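PDB 4GL6: DUF5037 domain-containing protein from Ruminococcus gnavus, which is of unknown function, a single-chain member of the DUF5037 family found in a gut bacterium. Local coordinates for residues A[96-101]-A[145-150]. Sequence-based numbering, arbitrary orientation.
Sequences AENYYI and YIDAST
Thr150 reaches back to the backbone of Glu97 and Asn98 with both its hydroxyl and its carbonyl. Its OG1 sits between the backbone N and the carbonyl carbon (chi1 71°), where it accepts a nearly straight bond from Asn98 N at 3.2 Å and donates its own proton to Asp147 O at 2.8 Å. Asp147 O also receives Thr150 N, and so two bonds from the one residue grip it. Thr150 O takes Glu97 N at 2.9 Å. A hydroxyl one carbon from the backbone suits this place, since OG1 can accept from Asn98 N of the facing segment and donate to Asp147 O in its own turn, while CB lies 3.9 Å from Glu97 CB. An alanine here would probably leave Asn98 N without this acceptor and Asp147 O with one donor fewer, making the turn less firmly tied to 96-98.

The pairing belongs to one margin of a mixed four-stranded sheet, where outermost strand 99-104 runs antiparallel to 140-147. Tyr100 and Tyr145 form a hydrogen-bonded pair, with N-H to O bonds both ways, and Tyr99 faces Ile146 in a non-hydrogen-bonded one. At the strand end Asp147 N binds Asn98 O from above the carbonyl plane, 35° out of it. The carboxylate of Asp147, CG anti to the backbone N (chi1 -179°), accepts Ser149 N through OD1 in an Asx turn, while OD2 takes His184.

CG2 of Ile146 lies against Ala96 CB, an apolar contact that the single methyl of alanine is enough to make. The tyrosine rings diverge: Tyr99 leads away to Glu89 of helix 75-95 and Tyr100 to the carbonyl of Lys51, whereas Tyr145 stacks on Tyr180 and presents its ring edge to Tyr100 O, with CD2 3.9 Å away.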
loop_
_atom_site.group_PDB
_atom_site.type_symbol
_atom_site.label_atom_id
_atom_site.label_comp_id
_atom_site.label_asym_id
_atom_site.label_seq_id
_atom_site.Cartn_x
_atom_site.Cartn_y
_atom_site.Cartn_z
ATOM N N ALA A 96 -9.351 -15.634 -6.302
ATOM C CA ALA A 96 -8.112 -16.285 -6.820
ATOM C C ALA A 96 -7.258 -16.922 -5.711
ATOM O O ALA A 96 -7.488 -16.634 -4.538
ATOM C CB ALA A 96 -7.279 -15.280 -7.599
ATOM N N GLU A 97 -6.306 -17.789 -6.083
ATOM C CA GLU A 97 -5.416 -18.469 -5.105
ATOM C C GLU A 97 -4.144 -17.670 -4.854
ATOM O O GLU A 97 -3.770 -17.475 -3.701
ATOM C CB GLU A 97 -5.012 -19.879 -5.547
ATOM C CG GLU A 97 -6.163 -20.843 -5.788
ATOM C CD GLU A 97 -5.726 -22.176 -6.395
ATOM O OE1 GLU A 97 -4.556 -22.582 -6.225
ATOM O OE2 GLU A 97 -6.558 -22.834 -7.055
ATOM N N ASN A 98 -3.473 -17.262 -5.935
ATOM C CA ASN A 98 -2.242 -16.446 -5.879
ATOM C C ASN A 98 -2.520 -15.001 -6.240
ATOM O O ASN A 98 -3.160 -14.715 -7.255
ATOM C CB ASN A 98 -1.157 -16.943 -6.831
ATOM C CG ASN A 98 -0.276 -17.971 -6.215
ATOM O OD1 ASN A 98 0.926 -17.717 -6.036
ATOM N ND2 ASN A 98 -0.861 -19.104 -5.806
ATOM N N TYR A 99 -1.985 -14.098 -5.427
ATOM C CA TYR A 99 -2.209 -12.674 -5.582
ATOM C C TYR A 99 -1.323 -11.880 -4.630
ATOM O O TYR A 99 -0.771 -12.433 -3.682
ATOM C CB TYR A 99 -3.689 -12.319 -5.275
ATOM C CG TYR A 99 -4.154 -12.885 -3.949
ATOM C CD1 TYR A 99 -3.885 -12.226 -2.744
ATOM C CD2 TYR A 99 -4.818 -14.102 -3.888
ATOM C CE1 TYR A 99 -4.282 -12.759 -1.520
ATOM C CE2 TYR A 99 -5.231 -14.638 -2.663
ATOM C CZ TYR A 99 -4.957 -13.962 -1.482
ATOM O OH TYR A 99 -5.354 -14.495 -0.286
ATOM N N TYR A 100 -1.222 -10.581 -4.881
ATOM C CA TYR A 100 -0.509 -9.679 -3.999
ATOM C C TYR A 100 -1.377 -8.428 -3.867
ATOM O O TYR A 100 -1.707 -7.796 -4.887
ATOM C CB TYR A 100 0.870 -9.339 -4.551
ATOM C CG TYR A 100 1.728 -8.603 -3.542
ATOM C CD1 TYR A 100 1.602 -7.214 -3.367
ATOM C CD2 TYR A 100 2.671 -9.280 -2.768
ATOM C CE1 TYR A 100 2.389 -6.527 -2.443
ATOM C CE2 TYR A 100 3.470 -8.600 -1.849
ATOM C CZ TYR A 100 3.324 -7.223 -1.691
ATOM O OH TYR A 100 4.091 -6.539 -0.790
ATOM N N ILE A 101 -1.744 -8.087 -2.630
ATOM C CA ILE A 101 -2.566 -6.924 -2.349
ATOM C C ILE A 101 -1.654 -5.886 -1.721
ATOM O O ILE A 101 -1.129 -6.095 -0.627
ATOM C CB ILE A 101 -3.712 -7.264 -1.386
ATOM C CG1 ILE A 101 -4.569 -8.416 -1.961
ATOM C CG2 ILE A 101 -4.548 -6.021 -1.112
ATOM C CD1 ILE A 101 -5.575 -8.985 -0.979
ATOM N N TYR A 145 -2.714 -7.358 -7.500
ATOM C CA TYR A 145 -2.092 -8.101 -8.603
ATOM C C TYR A 145 -2.497 -9.576 -8.468
ATOM O O TYR A 145 -2.116 -10.207 -7.490
ATOM C CB TYR A 145 -0.564 -7.912 -8.531
ATOM C CG TYR A 145 -0.164 -6.457 -8.694
ATOM C CD1 TYR A 145 -0.085 -5.880 -9.962
ATOM C CD2 TYR A 145 0.070 -5.644 -7.586
ATOM C CE1 TYR A 145 0.240 -4.543 -10.125
ATOM C CE2 TYR A 145 0.398 -4.302 -7.736
ATOM C CZ TYR A 145 0.482 -3.756 -9.013
ATOM O OH TYR A 145 0.810 -2.435 -9.189
ATOM N N ILE A 146 -3.299 -10.092 -9.413
ATOM C CA ILE A 146 -3.820 -11.464 -9.386
ATOM C C ILE A 146 -3.165 -12.346 -10.445
ATOM O O ILE A 146 -2.945 -11.897 -11.569
ATOM C CB ILE A 146 -5.347 -11.488 -9.654
ATOM C CG1 ILE A 146 -6.105 -10.707 -8.577
ATOM C CG2 ILE A 146 -5.863 -12.924 -9.681
ATOM C CD1 ILE A 146 -7.594 -10.600 -8.832
ATOM N N ASP A 147 -2.878 -13.599 -10.072
ATOM C CA ASP A 147 -2.369 -14.626 -10.990
ATOM C C ASP A 147 -3.643 -15.133 -11.634
ATOM O O ASP A 147 -4.422 -15.861 -11.007
ATOM C CB ASP A 147 -1.628 -15.731 -10.222
ATOM C CG ASP A 147 -1.053 -16.814 -11.116
ATOM O OD1 ASP A 147 -1.490 -16.953 -12.280
ATOM O OD2 ASP A 147 -0.153 -17.542 -10.626
ATOM N N ALA A 148 -3.869 -14.710 -12.877
ATOM C CA ALA A 148 -5.095 -15.043 -13.625
ATOM C C ALA A 148 -5.259 -16.529 -13.893
ATOM O O ALA A 148 -6.365 -16.973 -14.097
ATOM C CB ALA A 148 -5.170 -14.242 -14.921
ATOM N N SER A 149 -4.171 -17.294 -13.882
ATOM C CA SER A 149 -4.250 -18.754 -14.043
ATOM C C SER A 149 -4.933 -19.457 -12.853
ATOM O O SER A 149 -5.494 -20.536 -13.018
ATOM C CB SER A 149 -2.851 -19.350 -14.241
ATOM O OG SER A 149 -2.055 -19.201 -13.080
ATOM N N THR A 150 -4.898 -18.816 -11.679
ATOM C CA THR A 150 -5.409 -19.370 -10.435
ATOM C C THR A 150 -6.761 -18.786 -9.984
ATOM O O THR A 150 -6.978 -18.652 -8.774
ATOM C CB THR A 150 -4.351 -19.163 -9.323
ATOM O OG1 THR A 150 -4.284 -17.776 -8.974
ATOM C CG2 THR A 150 -2.974 -19.668 -9.766
#